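Local coordinates for protein putative esterase MT1895 (Mycobacterium tuberculosis, PDB 3S4K) that probably hydrolyses acyl-CoA thioesters, as a hot-dog-fold enzyme of the PaaI thioesterase family, with 1,4-dihydroxy-2-naphthoyl-CoA a possible substrate, at residues P34-V43 against G100-R111; S83-V94 against V129-L140. All blocks are in the same frame, centred on the assembly; numbering follows the deposited sequence.

Interaction 1: residues P34-V43 against G100-R111. With SO4 (sulfate ion), chain G.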
loop_
_atom_site.group_PDB
_atom_site.type_symbol
_atom_site.label_atom_id
_atom_site.label_comp_id
_atom_site.label_asym_id
_atom_site.label_seq_id
_atom_site.Cartn_x
_atom_site.Cartn_y
_atom_site.Cartn_z
ATOM N N PRO A 34 -18.891 11.096 8.699
ATOM C CA PRO A 34 -19.560 10.392 7.600
ATOM C C PRO A 34 -19.169 10.854 6.203
ATOM O O PRO A 34 -19.288 10.076 5.249
ATOM C CB PRO A 34 -21.048 10.678 7.833
ATOM C CG PRO A 34 -21.167 11.311 9.130
ATOM C CD PRO A 34 -19.836 11.635 9.691
ATOM N N ASP A 35 -18.737 12.109 6.058
ATOM C CA ASP A 35 -18.415 12.599 4.717
ATOM C C ASP A 35 -16.946 12.556 4.384
ATOM O O ASP A 35 -16.565 12.912 3.264
ATOM C CB ASP A 35 -18.951 14.002 4.508
ATOM C CG ASP A 35 -20.467 14.031 4.445
ATOM O OD1 ASP A 35 -21.094 13.006 4.078
ATOM O OD2 ASP A 35 -21.028 15.071 4.782
ATOM N N GLY A 36 -16.129 12.107 5.339
ATOM C CA GLY A 36 -14.712 11.952 5.103
ATOM C C GLY A 36 -13.833 11.921 6.335
ATOM O O GLY A 36 -14.307 11.937 7.459
ATOM N N ALA A 37 -12.533 11.843 6.066
ATOM C CA ALA A 37 -11.498 11.850 7.070
ATOM C C ALA A 37 -10.220 12.477 6.547
ATOM O O ALA A 37 -9.976 12.548 5.319
ATOM C CB ALA A 37 -11.219 10.432 7.585
ATOM N N ARG A 38 -9.427 12.960 7.484
ATOM C CA ARG A 38 -8.133 13.564 7.194
ATOM C C ARG A 38 -7.108 13.108 8.235
ATOM O O ARG A 38 -7.405 13.033 9.430
ATOM C CB ARG A 38 -8.217 15.097 7.141
ATOM C CG ARG A 38 -9.234 15.638 6.086
ATOM C CD ARG A 38 -9.269 17.147 6.032
ATOM N NE ARG A 38 -10.529 17.549 5.400
ATOM C CZ ARG A 38 -10.675 18.283 4.296
ATOM N NH1 ARG A 38 -9.638 18.834 3.659
ATOM N NH2 ARG A 38 -11.913 18.497 3.840
ATOM N N ALA A 39 -5.900 12.804 7.767
ATOM C CA ALA A 39 -4.820 12.414 8.664
ATOM C C ALA A 39 -3.492 12.769 8.062
ATOM O O ALA A 39 -3.394 13.105 6.878
ATOM C CB ALA A 39 -4.880 10.899 8.977
ATOM N N GLN A 40 -2.459 12.703 8.891
ATOM C CA GLN A 40 -1.167 13.230 8.510
ATOM C C GLN A 40 -0.049 12.466 9.180
ATOM O O GLN A 40 -0.227 11.939 10.281
ATOM C CB GLN A 40 -1.095 14.687 8.895
ATOM C CG GLN A 40 -1.178 14.939 10.395
ATOM C CD GLN A 40 -1.520 16.390 10.701
ATOM O OE1 GLN A 40 -2.361 16.983 10.040
ATOM N NE2 GLN A 40 -0.871 16.950 11.698
ATOM N N LEU A 41 1.110 12.443 8.530
ATOM C CA LEU A 41 2.303 11.862 9.150
ATOM C C LEU A 41 3.546 12.633 8.747
ATOM O O LEU A 41 3.569 13.360 7.742
ATOM C CB LEU A 41 2.466 10.360 8.839
ATOM C CG LEU A 41 2.748 9.850 7.417
ATOM C CD1 LEU A 41 4.186 10.106 6.957
ATOM C CD2 LEU A 41 2.409 8.350 7.315
ATOM N N ASP A 42 4.573 12.491 9.580
ATOM C CA ASP A 42 5.866 13.094 9.312
ATOM C C ASP A 42 6.685 12.059 8.571
ATOM O O ASP A 42 6.754 10.910 8.993
ATOM C CB ASP A 42 6.564 13.465 10.636
ATOM C CG ASP A 42 7.808 14.335 10.456
ATOM O OD1 ASP A 42 7.944 15.075 9.461
ATOM O OD2 ASP A 42 8.665 14.297 11.369
ATOM N N VAL A 43 7.298 12.459 7.470
ATOM C CA VAL A 43 8.214 11.574 6.764
ATOM C C VAL A 43 9.511 11.456 7.545
ATOM O O VAL A 43 10.216 12.449 7.734
ATOM C CB VAL A 43 8.489 12.049 5.333
ATOM C CG1 VAL A 43 9.565 11.141 4.681
ATOM C CG2 VAL A 43 7.187 12.064 4.532
ATOM N N GLY A 100 9.620 16.058 5.646
ATOM C CA GLY A 100 8.470 16.940 5.888
ATOM C C GLY A 100 7.187 16.175 6.129
ATOM O O GLY A 100 7.157 14.941 6.037
ATOM N N MET A 101 6.119 16.913 6.406
ATOM C CA MET A 101 4.799 16.331 6.685
ATOM C C MET A 101 4.049 16.076 5.382
ATOM O O MET A 101 4.195 16.821 4.408
ATOM C CB MET A 101 3.959 17.309 7.528
ATOM C CG MET A 101 4.518 17.604 8.913
ATOM S SD MET A 101 4.324 16.238 10.064
ATOM C CE MET A 101 2.539 16.025 10.159
ATOM N N VAL A 102 3.230 15.029 5.386
ATOM C CA VAL A 102 2.272 14.761 4.310
ATOM C C VAL A 102 0.892 14.629 4.938
ATOM O O VAL A 102 0.766 14.232 6.099
ATOM C CB VAL A 102 2.648 13.520 3.461
ATOM C CG1 VAL A 102 3.951 13.801 2.689
ATOM C CG2 VAL A 102 2.755 12.255 4.324
ATOM N N TYR A 103 -0.133 14.981 4.158
ATOM C CA TYR A 103 -1.476 15.185 4.641
ATOM C C TYR A 103 -2.433 14.542 3.643
ATOM O O TYR A 103 -2.350 14.828 2.438
ATOM C CB TYR A 103 -1.751 16.695 4.671
ATOM C CG TYR A 103 -0.835 17.473 5.593
ATOM C CD1 TYR A 103 0.370 18.035 5.144
ATOM C CD2 TYR A 103 -1.187 17.657 6.930
ATOM C CE1 TYR A 103 1.202 18.750 6.024
ATOM C CE2 TYR A 103 -0.362 18.348 7.791
ATOM C CZ TYR A 103 0.809 18.899 7.334
ATOM O OH TYR A 103 1.602 19.560 8.250
ATOM N N GLY A 104 -3.313 13.660 4.119
ATOM C CA GLY A 104 -4.328 13.040 3.263
ATOM C C GLY A 104 -5.750 13.410 3.604
ATOM O O GLY A 104 -6.091 13.575 4.780
ATOM N N THR A 105 -6.589 13.533 2.579
ATOM C CA THR A 105 -8.019 13.753 2.737
ATOM C C THR A 105 -8.786 12.721 1.920
ATOM O O THR A 105 -8.479 12.545 0.748
ATOM C CB THR A 105 -8.406 15.126 2.201
ATOM O OG1 THR A 105 -7.758 16.147 2.962
ATOM C CG2 THR A 105 -9.922 15.333 2.249
ATOM N N ALA A 106 -9.783 12.086 2.543
ATOM C CA ALA A 106 -10.693 11.156 1.869
ATOM C C ALA A 106 -11.993 11.873 1.525
ATOM O O ALA A 106 -12.550 12.571 2.380
ATOM C CB ALA A 106 -10.998 9.946 2.719
ATOM N N GLU A 107 -12.437 11.692 0.280
ATOM C CA GLU A 107 -13.731 12.168 -0.248
ATOM C C GLU A 107 -14.475 10.976 -0.810
ATOM O O GLU A 107 -13.862 10.081 -1.379
ATOM C CB GLU A 107 -13.550 13.087 -1.449
ATOM C CG GLU A 107 -12.757 14.308 -1.323
ATOM C CD GLU A 107 -12.423 14.803 -2.718
ATOM O OE1 GLU A 107 -13.375 15.102 -3.495
ATOM O OE2 GLU A 107 -11.236 14.786 -3.071
ATOM N N PRO A 108 -15.809 10.960 -0.698
ATOM C CA PRO A 108 -16.575 9.834 -1.163
ATOM C C PRO A 108 -16.864 9.839 -2.665
ATOM O O PRO A 108 -17.216 10.878 -3.240
ATOM C CB PRO A 108 -17.863 9.953 -0.363
ATOM C CG PRO A 108 -18.046 11.418 -0.192
ATOM C CD PRO A 108 -16.656 11.968 -0.041
ATOM N N LEU A 109 -16.676 8.678 -3.291
ATOM C CA LEU A 109 -17.078 8.461 -4.674
ATOM C C LEU A 109 -18.370 7.666 -4.808
ATOM O O LEU A 109 -19.153 7.938 -5.717
ATOM C CB LEU A 109 -15.958 7.762 -5.460
ATOM C CG LEU A 109 -14.610 8.498 -5.437
ATOM C CD1 LEU A 109 -13.557 7.722 -6.264
ATOM C CD2 LEU A 109 -14.733 9.925 -5.959
ATOM N N HIS A 110 -18.563 6.665 -3.950
ATOM C CA HIS A 110 -19.786 5.856 -3.931
ATOM C C HIS A 110 -19.993 5.340 -2.526
ATOM O O HIS A 110 -19.055 4.853 -1.899
ATOM C CB HIS A 110 -19.714 4.654 -4.884
ATOM C CG HIS A 110 -20.865 3.705 -4.713
ATOM N ND1 HIS A 110 -22.126 3.987 -5.200
ATOM C CD2 HIS A 110 -20.968 2.521 -4.056
ATOM C CE1 HIS A 110 -22.946 3.001 -4.878
ATOM N NE2 HIS A 110 -22.273 2.102 -4.175
ATOM N N ARG A 111 -21.218 5.446 -2.022
ATOM C CA ARG A 111 -21.539 4.882 -0.720
ATOM C C ARG A 111 -22.914 4.230 -0.807
ATOM O O ARG A 111 -23.922 4.915 -0.894
ATOM C CB ARG A 111 -21.528 5.971 0.348
ATOM C CG ARG A 111 -20.167 6.620 0.573
ATOM C CD ARG A 111 -20.244 7.818 1.525
ATOM N NE ARG A 111 -20.910 8.946 0.877
ATOM C CZ ARG A 111 -21.079 10.143 1.429
ATOM N NH1 ARG A 111 -20.658 10.390 2.666
ATOM N NH2 ARG A 111 -21.685 11.109 0.746
HETATM S S SO4 G . -22.055 8.965 -2.634
HETATM O O1 SO4 G . -20.763 8.784 -2.011
HETATM O O2 SO4 G . -22.912 9.684 -1.675
HETATM O O3 SO4 G . -21.855 9.817 -3.811
HETATM O O4 SO4 G . -22.723 7.700 -3.083
HETATM O O HOH W 1 10.450 15.145 8.158
#

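Interaction 2: residues S83-V94 against V129-L140. With EDO (1,2-ethanediol), chain C; EDO (1,2-ethanediol), chain D.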
loop_
_atom_site.group_PDB
_atom_site.type_symbol
_atom_site.label_atom_id
_atom_site.label_comp_id
_atom_site.label_asym_id
_atom_site.label_seq_id
_atom_site.Cartn_x
_atom_site.Cartn_y
_atom_site.Cartn_z
ATOM N N SER A 83 -19.555 -3.254 9.799
ATOM C CA SER A 83 -18.121 -3.030 9.675
ATOM C C SER A 83 -17.735 -3.019 8.198
ATOM O O SER A 83 -18.573 -3.237 7.313
ATOM C CB SER A 83 -17.326 -4.088 10.434
ATOM O OG SER A 83 -17.647 -5.372 9.970
ATOM N N VAL A 84 -16.476 -2.727 7.942
ATOM C CA VAL A 84 -15.978 -2.669 6.561
ATOM C C VAL A 84 -14.716 -3.483 6.373
ATOM O O VAL A 84 -13.927 -3.685 7.297
ATOM C CB VAL A 84 -15.742 -1.206 6.075
ATOM C CG1 VAL A 84 -17.009 -0.379 6.228
ATOM C CG2 VAL A 84 -14.614 -0.520 6.872
ATOM N N VAL A 85 -14.520 -3.933 5.145
ATOM C CA VAL A 85 -13.326 -4.668 4.778
ATOM C C VAL A 85 -12.852 -4.182 3.434
ATOM O O VAL A 85 -13.638 -4.069 2.502
ATOM C CB VAL A 85 -13.600 -6.194 4.751
ATOM C CG1 VAL A 85 -14.723 -6.545 3.782
ATOM C CG2 VAL A 85 -12.324 -6.971 4.381
ATOM N N GLY A 86 -11.571 -3.847 3.335
ATOM C CA GLY A 86 -11.048 -3.447 2.039
ATOM C C GLY A 86 -11.064 -4.590 1.037
ATOM O O GLY A 86 -10.782 -5.753 1.393
ATOM N N VAL A 87 -11.378 -4.272 -0.212
ATOM C CA VAL A 87 -11.171 -5.258 -1.287
ATOM C C VAL A 87 -10.234 -4.786 -2.386
ATOM O O VAL A 87 -9.632 -5.622 -3.036
ATOM C CB VAL A 87 -12.479 -5.830 -1.876
ATOM C CG1 VAL A 87 -13.300 -6.514 -0.778
ATOM C CG2 VAL A 87 -13.280 -4.712 -2.594
ATOM N N ASN A 88 -10.113 -3.482 -2.636
ATOM C CA ASN A 88 -9.148 -3.019 -3.644
ATOM C C ASN A 88 -8.587 -1.675 -3.253
ATOM O O ASN A 88 -9.313 -0.831 -2.754
ATOM C CB ASN A 88 -9.782 -2.982 -5.035
ATOM C CG ASN A 88 -8.834 -2.445 -6.116
ATOM O OD1 ASN A 88 -8.812 -1.240 -6.386
ATOM N ND2 ASN A 88 -8.027 -3.329 -6.697
ATOM N N ASN A 89 -7.292 -1.499 -3.472
ATOM C CA ASN A 89 -6.590 -0.233 -3.222
ATOM C C ASN A 89 -5.743 0.057 -4.452
ATOM O O ASN A 89 -4.838 -0.744 -4.803
ATOM C CB ASN A 89 -5.713 -0.312 -1.957
ATOM C CG ASN A 89 -4.865 0.959 -1.707
ATOM O OD1 ASN A 89 -4.214 1.515 -2.617
ATOM N ND2 ASN A 89 -4.793 1.363 -0.420
ATOM N N ASN A 90 -6.047 1.171 -5.118
ATOM C CA ASN A 90 -5.412 1.524 -6.384
ATOM C C ASN A 90 -4.848 2.915 -6.234
ATOM O O ASN A 90 -5.601 3.890 -6.219
ATOM C CB ASN A 90 -6.418 1.459 -7.530
ATOM C CG ASN A 90 -5.750 1.547 -8.889
ATOM O OD1 ASN A 90 -4.767 2.220 -9.042
ATOM N ND2 ASN A 90 -6.289 0.838 -9.875
ATOM N N THR A 91 -3.515 2.969 -6.080
ATOM C CA THR A 91 -2.793 4.185 -5.739
ATOM C C THR A 91 -1.867 4.585 -6.859
ATOM O O THR A 91 -1.108 3.755 -7.391
ATOM C CB THR A 91 -1.948 3.990 -4.469
ATOM O OG1 THR A 91 -2.832 3.777 -3.378
ATOM C CG2 THR A 91 -1.120 5.227 -4.235
ATOM N N ASP A 92 -1.920 5.867 -7.208
ATOM C CA ASP A 92 -1.005 6.443 -8.192
ATOM C C ASP A 92 -0.005 7.282 -7.428
ATOM O O ASP A 92 -0.374 8.045 -6.528
ATOM C CB ASP A 92 -1.768 7.313 -9.200
ATOM C CG ASP A 92 -2.694 6.516 -10.058
ATOM O OD1 ASP A 92 -2.212 5.695 -10.902
ATOM O OD2 ASP A 92 -3.919 6.686 -9.899
ATOM N N PHE A 93 1.263 7.096 -7.768
ATOM C CA PHE A 93 2.357 7.837 -7.188
ATOM C C PHE A 93 2.699 8.984 -8.120
ATOM O O PHE A 93 2.893 8.786 -9.319
ATOM C CB PHE A 93 3.557 6.916 -7.021
ATOM C CG PHE A 93 3.254 5.665 -6.248
ATOM C CD1 PHE A 93 2.817 5.730 -4.921
ATOM C CD2 PHE A 93 3.384 4.425 -6.844
ATOM C CE1 PHE A 93 2.549 4.585 -4.207
ATOM C CE2 PHE A 93 3.113 3.268 -6.125
ATOM C CZ PHE A 93 2.680 3.352 -4.799
ATOM N N VAL A 94 2.812 10.187 -7.564
ATOM C CA VAL A 94 2.943 11.380 -8.360
ATOM C C VAL A 94 4.290 12.076 -8.223
ATOM O O VAL A 94 4.849 12.484 -9.227
ATOM C CB VAL A 94 1.780 12.373 -8.029
ATOM C CG1 VAL A 94 1.842 13.623 -8.905
ATOM C CG2 VAL A 94 0.429 11.683 -8.202
ATOM N N VAL A 129 0.572 17.373 -4.866
ATOM C CA VAL A 129 0.126 15.997 -4.697
ATOM C C VAL A 129 1.324 15.066 -4.839
ATOM O O VAL A 129 2.064 15.131 -5.826
ATOM C CB VAL A 129 -0.972 15.626 -5.717
ATOM C CG1 VAL A 129 -1.367 14.164 -5.592
ATOM C CG2 VAL A 129 -2.219 16.511 -5.527
ATOM N N VAL A 130 1.496 14.205 -3.842
ATOM C CA VAL A 130 2.529 13.165 -3.846
ATOM C C VAL A 130 1.985 11.783 -4.193
ATOM O O VAL A 130 2.709 10.988 -4.818
ATOM C CB VAL A 130 3.370 13.131 -2.517
ATOM C CG1 VAL A 130 4.167 14.423 -2.346
ATOM C CG2 VAL A 130 2.516 12.878 -1.302
ATOM N N ALA A 131 0.739 11.496 -3.828
ATOM C CA ALA A 131 0.066 10.236 -4.163
ATOM C C ALA A 131 -1.445 10.449 -4.107
ATOM O O ALA A 131 -1.921 11.358 -3.400
ATOM C CB ALA A 131 0.507 9.103 -3.211
ATOM N N ARG A 132 -2.199 9.631 -4.837
ATOM C CA ARG A 132 -3.668 9.732 -4.884
ATOM C C ARG A 132 -4.168 8.334 -5.141
ATOM O O ARG A 132 -3.586 7.631 -5.965
ATOM C CB ARG A 132 -4.085 10.685 -6.005
ATOM C CG ARG A 132 -5.588 10.906 -6.253
ATOM C CD ARG A 132 -5.772 11.686 -7.577
ATOM N NE ARG A 132 -7.146 12.145 -7.790
ATOM C CZ ARG A 132 -8.127 11.384 -8.263
ATOM N NH1 ARG A 132 -7.901 10.108 -8.565
ATOM N NH2 ARG A 132 -9.342 11.890 -8.429
ATOM N N GLY A 133 -5.214 7.915 -4.449
ATOM C CA GLY A 133 -5.658 6.526 -4.563
ATOM C C GLY A 133 -7.139 6.364 -4.292
ATOM O O GLY A 133 -7.763 7.241 -3.674
ATOM N N GLN A 134 -7.690 5.240 -4.731
ATOM C CA GLN A 134 -9.086 4.905 -4.476
ATOM C C GLN A 134 -9.140 3.573 -3.806
ATOM O O GLN A 134 -8.452 2.654 -4.228
ATOM C CB GLN A 134 -9.883 4.881 -5.759
ATOM C CG GLN A 134 -9.816 6.239 -6.372
ATOM C CD GLN A 134 -10.552 6.387 -7.646
ATOM O OE1 GLN A 134 -11.177 5.454 -8.152
ATOM N NE2 GLN A 134 -10.479 7.587 -8.195
ATOM N N VAL A 135 -9.972 3.490 -2.773
ATOM C CA VAL A 135 -10.158 2.285 -2.007
ATOM C C VAL A 135 -11.598 1.814 -2.108
ATOM O O VAL A 135 -12.522 2.585 -1.833
ATOM C CB VAL A 135 -9.771 2.530 -0.536
ATOM C CG1 VAL A 135 -9.913 1.246 0.291
ATOM C CG2 VAL A 135 -8.356 3.093 -0.454
ATOM N N ARG A 136 -11.766 0.544 -2.482
ATOM C CA ARG A 136 -13.074 -0.096 -2.574
ATOM C C ARG A 136 -13.232 -0.983 -1.353
ATOM O O ARG A 136 -12.333 -1.782 -1.046
ATOM C CB ARG A 136 -13.186 -0.896 -3.857
ATOM C CG ARG A 136 -14.510 -1.663 -4.014
ATOM C CD ARG A 136 -14.567 -2.373 -5.330
ATOM N NE ARG A 136 -14.799 -1.435 -6.422
ATOM C CZ ARG A 136 -15.979 -0.913 -6.753
ATOM N NH1 ARG A 136 -17.088 -1.197 -6.073
ATOM N NH2 ARG A 136 -16.039 -0.037 -7.755
ATOM N N LEU A 137 -14.357 -0.823 -0.653
ATOM C CA LEU A 137 -14.639 -1.571 0.562
ATOM C C LEU A 137 -15.969 -2.297 0.448
ATOM O O LEU A 137 -16.889 -1.816 -0.191
ATOM C CB LEU A 137 -14.666 -0.638 1.777
ATOM C CG LEU A 137 -13.352 0.098 2.060
ATOM C CD1 LEU A 137 -13.448 1.531 1.529
ATOM C CD2 LEU A 137 -12.919 0.005 3.559
ATOM N N GLN A 138 -16.052 -3.445 1.116
ATOM C CA GLN A 138 -17.301 -4.125 1.365
ATOM C C GLN A 138 -17.873 -3.718 2.712
ATOM O O GLN A 138 -17.148 -3.681 3.711
ATOM C CB GLN A 138 -17.061 -5.646 1.405
ATOM C CG GLN A 138 -17.384 -6.329 0.160
ATOM C CD GLN A 138 -17.269 -7.853 0.258
ATOM O OE1 GLN A 138 -17.383 -8.474 1.337
ATOM N NE2 GLN A 138 -17.049 -8.455 -0.874
ATOM N N ASN A 139 -19.170 -3.433 2.751
ATOM C CA ASN A 139 -19.880 -3.273 4.013
ATOM C C ASN A 139 -20.289 -4.653 4.525
ATOM O O ASN A 139 -20.831 -5.435 3.774
ATOM C CB ASN A 139 -21.125 -2.422 3.811
ATOM C CG ASN A 139 -20.798 -1.000 3.363
ATOM O OD1 ASN A 139 -19.779 -0.422 3.770
ATOM N ND2 ASN A 139 -21.666 -0.432 2.516
ATOM N N LEU A 140 -20.047 -4.921 5.803
ATOM C CA LEU A 140 -20.368 -6.198 6.428
ATOM C C LEU A 140 -21.435 -5.953 7.462
ATOM O O LEU A 140 -21.337 -5.001 8.224
ATOM C CB LEU A 140 -19.136 -6.752 7.123
ATOM C CG LEU A 140 -17.932 -7.017 6.228
ATOM C CD1 LEU A 140 -16.696 -7.344 7.095
ATOM C CD2 LEU A 140 -18.236 -8.134 5.230
HETATM C C1 EDO C . -8.536 -5.356 3.971
HETATM O O1 EDO C . -9.167 -4.504 4.955
HETATM C C2 EDO C . -7.682 -6.432 4.643
HETATM O O2 EDO C . -8.470 -7.497 5.196
HETATM C C1 EDO D . 1.377 10.146 -11.918
HETATM O O1 EDO D . 1.098 8.855 -11.369
HETATM C C2 EDO D . 2.784 10.188 -12.496
HETATM O O2 EDO D . 2.895 9.283 -13.609
HETATM O O HOH W 2 -10.359 0.927 -5.930
HETATM O O HOH W 3 -5.383 8.478 -8.823
#

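Interaction 1: residues P34-V43 against G100-R111
L41 and V102 lie side by side on the inner face of an antiparallel strand pair, 36-43 against 100-108, with L41 CD1 3.7 Å from V102 CG2. This is the tightly packed part of the contact. A37, A39, V43 and A106 share the face, and helix 56-75 packs over it through I66, which touches A37 and A106, and M62, which touches L41. Beneath these side chains the backbones are joined by paired bonds: A39 and G104 exchange two, G104 N to A39 O being the shorter at 2.8 Å, and L41 and V102 exchange two more.

The outer face is more polar and lies toward solvent, R38 and D42 most of all. The Q40 amide stands almost perpendicular to the Y103 ring (planes 86° apart) and brings OE1 to the ring edge, 3.3 Å from CE2. M101, bent at chi2 and chi3, folds its sulfur across D42, with SD 3.6 Å from D42 CB. R38 extends alongside T105, whose CG2 sits over the guanidinium face, while R38 NE makes a salt bridge with E31. At one end a water joins D42 OD1, V43 O and G100 N.

Past the corner at L109, R111 reaches back to the start of the other segment. Its NH1 forms a nearly straight salt bridge with D35 OD1 (3.0 Å, 173°): the donor meets the anti lone pair of that oxygen, which lies in the guanidinium plane. A weak bond to P34 O shares NH1. The bend at chi3 (-71°) turns NE and NH2 toward a sulfate ion, probably from the crystallisation liquor, which the R111 backbone N also grips; NE is 2.9 Å from its O1. P108 CG lies over one guanidinium face. Carboxylate, carbonyl and sulfate along its edge hold the guanidinium in place and probably share its positive charge.

Interaction 2: residues S83-V94 against V129-L140
V87 N and N88 N both donate to R136 O, at 2.8 Å and 3.2 Å respectively, forming a classic beta bulge that shifts the register of strands 83-93 and 129-140 by one residue. On either side of it the backbone bonding is regular and antiparallel, with two-way pairs such as V85 with Q138 and N90 with Q134.

Apolar contacts cluster near the bulge and at the ends. V87 CG2 lies 3.6 Å from R136 CG, against the aliphatic part of the arginine, whose NH1 bonds Q115. V85 CG1 packs on Q138 CB (3.5 Å) and is also approached by L140 CD1. On the other face V84 CG2 meets L137 CD2 at 3.8 Å. V94 CG2 and V129 CG1 close the far end.

Polar side chains occupy the middle. T91 OG1 donates to N89 OD1 (2.8 Å), in the carbonyl plane of that amide, and N89 ND2 bonds E64 and the backbone of C60 on helix 56-75; together these fix the amide's rotation. Waters join N88 OD1 to Q134 O and D92 OD2 to R132 NH1.

N88 ND2 bonds N90 and D92 of the second subunit, and residues 88-92 pair antiparallel with a strand of that chain. Such a sheet, continuous across the dimer, with each subunit's half curled around its own helix 56-75, is characteristic of the hot-dog dimer of this thioesterase family.

How the interactions relate
Interactions 1 and 2 belong to one curled antiparallel sheet, in which strand 115-123 lies between strands 100-108 and 129-140. Both present an inner face to helix 56-75, yet neither contact is wholly core: each is partly buried. Interaction 1 lies within the subunit, pairing with strand 28-33 on its far side, and the salt bridge between its two segments lies at the turned end of segment 100-111. Interaction 2 extends to the dimer interface, where amides and a carboxylate meet the second subunit, and its inner amide, N89, bonds the helix. The two contacts touch where L109 CD1 packs 3.6 Å from Q134 CD.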